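Dihydroxyacetone kinase (Citrobacter freundii, PDB 1UN8) catalyses the ATP-dependent phosphorylation of dihydroxyacetone to dihydroxyacetone phosphate, using a magnesium or calcium ion as cofactor. Local coordinates at residues Val158-Gly163 with Lys316-Glu321; Ala179-Ser184 with Val309-Ile314. All coordinates share one frame; numbering follows the deposited sequence.

Both contacts lie in the DhaK part of the kinase, away from its annotated sites, and bring two consecutive helices, 155-167 and 172-184, against the turn and short helix that follow strand 301-309. Contact 1 is buried and largely polar: a lysine from helix 155-167 reaches the carbonyls at the C-terminal end of helix 314-319. Contact 2, their centres about 10 Å apart, is only partly buried and relies on van der Waals packing, with a tyrosine and an alanine of helix 172-184 meeting the turn and the first residue of that short helix. Ile161 of contact 1 packs against Ala182 and Ile314 of contact 2, so one apolar patch joins the two.

Contact 1. Residues Val158-Gly163 with Lys316-Glu321; sequences VHKIAG and KALLTE
Lys160 reaches from helix 155-167 to the end of helix 314-319, illustrating how a buried amine can be satisfied by backbone carbonyls. Its CB points toward the opposing segment, and CG, anti to the backbone N (chi1 -162°), lies 3.7 Å from Ala317 O and 4.0 Å from Leu318 CD2. The chain bends at chi2. Farther out, CE passes 3.5 Å from both Thr320 O and Leu318 O, and a second bend, at chi4, places NZ among the carbonyls. NZ donates to Ala317 O at 2.7 Å, nearly in line with the carbonyl bond (C=O...N 162°). Its bond to Thr320 O, at 2.8 Å, is more bent (135°), and a weak third one goes to Leu318 O.

Ala317 O is shared: Thr320 OG1 also donates to it, at 3.0 Å, from above the carbonyl plane. The ammonium thus gathers oxygens from the last helical turn and the loop beyond it, where its positive charge would be expected to suit the negative end of the helix dipole. Beside this polar cluster, Ile161 CG1 lies 3.9 Å from Ala317 CB.

Trp327 makes a cation-pi interaction with Lys160, and Tyr164, farther along helix 155-167, touches Ala317 and Thr320. Helix 155-167 lies between helix 314-319 and strand 104-109, which Val158 and Ala162 touch, while Ile161 also meets helix 172-184.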
# COMPACT_ATOMS: atom_id res chain seq x y z
N VAL A 158 0.33 5.38 20.76
CA VAL A 158 -0.32 5.82 21.98
C VAL A 158 -1.48 4.87 22.27
O VAL A 158 -1.72 4.50 23.43
CB VAL A 158 -0.83 7.27 21.86
CG1 VAL A 158 -1.64 7.65 23.09
CG2 VAL A 158 0.35 8.22 21.71
N HIS A 159 -2.19 4.45 21.23
CA HIS A 159 -3.30 3.52 21.42
C HIS A 159 -2.76 2.25 22.07
O HIS A 159 -3.35 1.71 23.00
CB HIS A 159 -3.95 3.13 20.08
CG HIS A 159 -4.76 4.22 19.44
ND1 HIS A 159 -5.12 5.37 20.11
CD2 HIS A 159 -5.35 4.29 18.22
CE1 HIS A 159 -5.90 6.11 19.32
NE2 HIS A 159 -6.06 5.47 18.18
N LYS A 160 -1.62 1.79 21.57
CA LYS A 160 -0.98 0.57 22.05
C LYS A 160 -0.73 0.58 23.55
O LYS A 160 -1.04 -0.38 24.25
CB LYS A 160 0.35 0.36 21.31
CG LYS A 160 0.89 -1.06 21.40
CD LYS A 160 -0.13 -2.07 20.86
CE LYS A 160 0.42 -3.48 20.88
NZ LYS A 160 0.72 -3.97 22.26
N ILE A 161 -0.13 1.66 24.03
CA ILE A 161 0.17 1.79 25.45
C ILE A 161 -1.11 1.93 26.27
O ILE A 161 -1.27 1.26 27.30
CB ILE A 161 1.10 3.00 25.68
CG1 ILE A 161 2.55 2.57 25.44
CG2 ILE A 161 0.88 3.58 27.07
CD1 ILE A 161 3.22 2.01 26.68
N ALA A 162 -2.02 2.79 25.82
CA ALA A 162 -3.27 2.97 26.52
C ALA A 162 -4.00 1.62 26.63
O ALA A 162 -4.52 1.26 27.68
CB ALA A 162 -4.14 3.97 25.78
N GLY A 163 -4.02 0.90 25.51
CA GLY A 163 -4.70 -0.38 25.48
C GLY A 163 -4.13 -1.39 26.45
O GLY A 163 -4.87 -2.13 27.10
N LYS A 316 7.47 -2.78 27.19
CA LYS A 316 6.67 -3.92 27.63
C LYS A 316 5.32 -3.87 26.92
O LYS A 316 4.86 -4.86 26.36
CB LYS A 316 6.47 -3.87 29.15
CG LYS A 316 5.61 -5.00 29.71
CD LYS A 316 5.27 -4.75 31.19
CE LYS A 316 6.52 -4.71 32.06
NZ LYS A 316 6.21 -4.59 33.53
N ALA A 317 4.71 -2.69 26.94
CA ALA A 317 3.41 -2.48 26.32
C ALA A 317 3.39 -2.59 24.79
O ALA A 317 2.40 -3.02 24.21
CB ALA A 317 2.86 -1.12 26.75
N LEU A 318 4.48 -2.19 24.15
CA LEU A 318 4.54 -2.28 22.70
C LEU A 318 4.56 -3.72 22.24
O LEU A 318 3.85 -4.10 21.31
CB LEU A 318 5.79 -1.59 22.16
CG LEU A 318 5.82 -0.06 22.07
CD1 LEU A 318 7.09 0.36 21.33
CD2 LEU A 318 4.58 0.44 21.35
N LEU A 319 5.36 -4.53 22.91
CA LEU A 319 5.52 -5.93 22.55
C LEU A 319 4.40 -6.90 22.90
O LEU A 319 4.45 -8.06 22.51
CB LEU A 319 6.83 -6.44 23.14
CG LEU A 319 8.02 -5.57 22.72
CD1 LEU A 319 9.21 -5.94 23.54
CD2 LEU A 319 8.31 -5.75 21.23
N THR A 320 3.39 -6.45 23.63
CA THR A 320 2.30 -7.34 24.00
C THR A 320 1.42 -7.62 22.81
O THR A 320 1.12 -6.72 22.03
CB THR A 320 1.44 -6.74 25.12
OG1 THR A 320 0.87 -5.51 24.67
CG2 THR A 320 2.29 -6.47 26.35
N GLU A 321 1.00 -8.87 22.66
CA GLU A 321 0.12 -9.21 21.55
C GLU A 321 -1.24 -8.58 21.79
O GLU A 321 -1.67 -8.44 22.93
CB GLU A 321 -0.05 -10.72 21.43
CG GLU A 321 1.25 -11.50 21.30
CD GLU A 321 1.01 -13.00 21.13
OE1 GLU A 321 0.28 -13.60 21.96
OE2 GLU A 321 1.56 -13.58 20.17

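Contact 2. Residues Ala179-Ser184 with Val309-Ile314; sequences AQYAAS and VLEESI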
# COMPACT_ATOMS: atom_id res chain seq x y z
N ALA A 179 -0.70 6.84 28.96
CA ALA A 179 -0.99 7.26 27.60
C ALA A 179 -0.28 8.57 27.32
O ALA A 179 0.33 8.76 26.26
CB ALA A 179 -2.48 7.42 27.42
N GLN A 180 -0.36 9.49 28.27
CA GLN A 180 0.29 10.78 28.11
C GLN A 180 1.80 10.58 28.09
O GLN A 180 2.52 11.21 27.32
CB GLN A 180 -0.12 11.72 29.26
CG GLN A 180 0.67 13.03 29.33
CD GLN A 180 0.44 13.96 28.12
OE1 GLN A 180 -0.62 14.58 27.98
NE2 GLN A 180 1.45 14.06 27.26
N TYR A 181 2.28 9.68 28.93
CA TYR A 181 3.71 9.40 29.01
C TYR A 181 4.21 8.89 27.65
O TYR A 181 5.28 9.28 27.19
CB TYR A 181 4.00 8.36 30.10
CG TYR A 181 5.47 8.12 30.36
CD1 TYR A 181 6.30 9.15 30.80
CD2 TYR A 181 6.04 6.86 30.16
CE1 TYR A 181 7.67 8.94 31.03
CE2 TYR A 181 7.40 6.63 30.39
CZ TYR A 181 8.20 7.68 30.83
OH TYR A 181 9.54 7.44 31.07
N ALA A 182 3.43 8.03 27.02
CA ALA A 182 3.81 7.50 25.71
C ALA A 182 3.84 8.65 24.70
O ALA A 182 4.81 8.83 23.97
CB ALA A 182 2.83 6.42 25.26
N ALA A 183 2.76 9.42 24.67
CA ALA A 183 2.67 10.55 23.76
C ALA A 183 3.94 11.40 23.86
O ALA A 183 4.63 11.62 22.87
CB ALA A 183 1.44 11.39 24.09
N SER A 184 4.24 11.86 25.07
CA SER A 184 5.42 12.70 25.31
C SER A 184 6.73 12.10 24.82
O SER A 184 7.72 12.81 24.66
CB SER A 184 5.54 13.02 26.80
OG SER A 184 4.44 13.80 27.23
N VAL A 309 10.61 6.57 22.54
CA VAL A 309 11.64 6.24 23.52
C VAL A 309 11.21 5.07 24.38
O VAL A 309 10.12 5.07 24.94
CB VAL A 309 11.94 7.44 24.44
CG1 VAL A 309 13.03 7.08 25.44
CG2 VAL A 309 12.37 8.64 23.60
N LEU A 310 12.07 4.06 24.47
CA LEU A 310 11.74 2.89 25.26
C LEU A 310 12.15 3.04 26.73
O LEU A 310 13.16 2.48 27.17
CB LEU A 310 12.41 1.66 24.65
CG LEU A 310 12.03 1.37 23.19
CD1 LEU A 310 12.82 0.18 22.68
CD2 LEU A 310 10.54 1.11 23.11
N GLU A 311 11.38 3.81 27.47
CA GLU A 311 11.64 4.02 28.89
C GLU A 311 10.46 3.41 29.65
O GLU A 311 9.33 3.41 29.16
CB GLU A 311 11.74 5.51 29.23
CG GLU A 311 12.97 6.27 28.68
CD GLU A 311 14.30 5.81 29.27
OE1 GLU A 311 14.36 5.62 30.50
OE2 GLU A 311 15.29 5.67 28.51
N GLU A 312 10.74 2.89 30.83
CA GLU A 312 9.70 2.33 31.68
C GLU A 312 8.87 1.24 31.02
O GLU A 312 9.39 0.32 30.37
CB GLU A 312 8.77 3.45 32.16
CG GLU A 312 9.47 4.69 32.73
CD GLU A 312 10.20 4.42 34.05
OE1 GLU A 312 9.54 3.96 35.02
OE2 GLU A 312 11.42 4.69 34.12
N SER A 313 7.56 1.37 31.17
CA SER A 313 6.60 0.42 30.65
C SER A 313 6.37 0.45 29.14
O SER A 313 5.73 -0.45 28.60
CB SER A 313 5.26 0.63 31.37
OG SER A 313 5.40 0.45 32.76
N ILE A 314 6.87 1.48 28.46
CA ILE A 314 6.66 1.60 27.03
C ILE A 314 6.95 0.30 26.26
O ILE A 314 6.06 -0.27 25.65
CB ILE A 314 7.51 2.77 26.41
CG1 ILE A 314 6.97 4.12 26.88
CG2 ILE A 314 7.48 2.70 24.89
CD1 ILE A 314 5.55 4.40 26.45
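Tyr181 and Ala182, adjacent on helix 172-184, meet segment 309-314 in two different ways, a small example of how a helix edge can pass from buried to partly exposed between neighbouring residues. The buried, wholly apolar side is at Ala182, whose CB lies 3.6 Å from Ile314 CD1; Ile314 CD1 is equally close to Ala182 CA, so it rests against the helix backbone as well as the side chain. In the isoleucine, chi1 (-70°) sets CG1 anti to the carbonyl carbon, and chi2 (-62°) then places CD1 against the alanine.

The more exposed side is built on Tyr181. Its CG is anti to the backbone N, and the ring extends toward the type II' beta turn from Glu311 to Ile314, which is closed by the backbone bond from Ile314 N to Glu311 O. Tyr181 OH nevertheless lies close to the glutamate methylenes, 3.2 Å from Glu312 CG and 3.5 Å from Glu311 CB. Glu312 CG, 3.7 Å from Tyr181 CE2, meets the ring obliquely. The Glu312 side chain crosses the tyrosine at about a right angle, with carboxylate and ring planes 84° apart. Glu312 is exposed and Tyr181 partly so, which makes this the solvent side. Nearer the interior, Ile314 CG1 approaches Tyr181 CE2 at 4.3 Å.

Val158 and Phe165 of helix 155-167 touch Ala183 and Ser313, and Ala179 packs on strand 132-137. The contact sets helix 172-184 against the connection from strand 301-309 to helix 314-319.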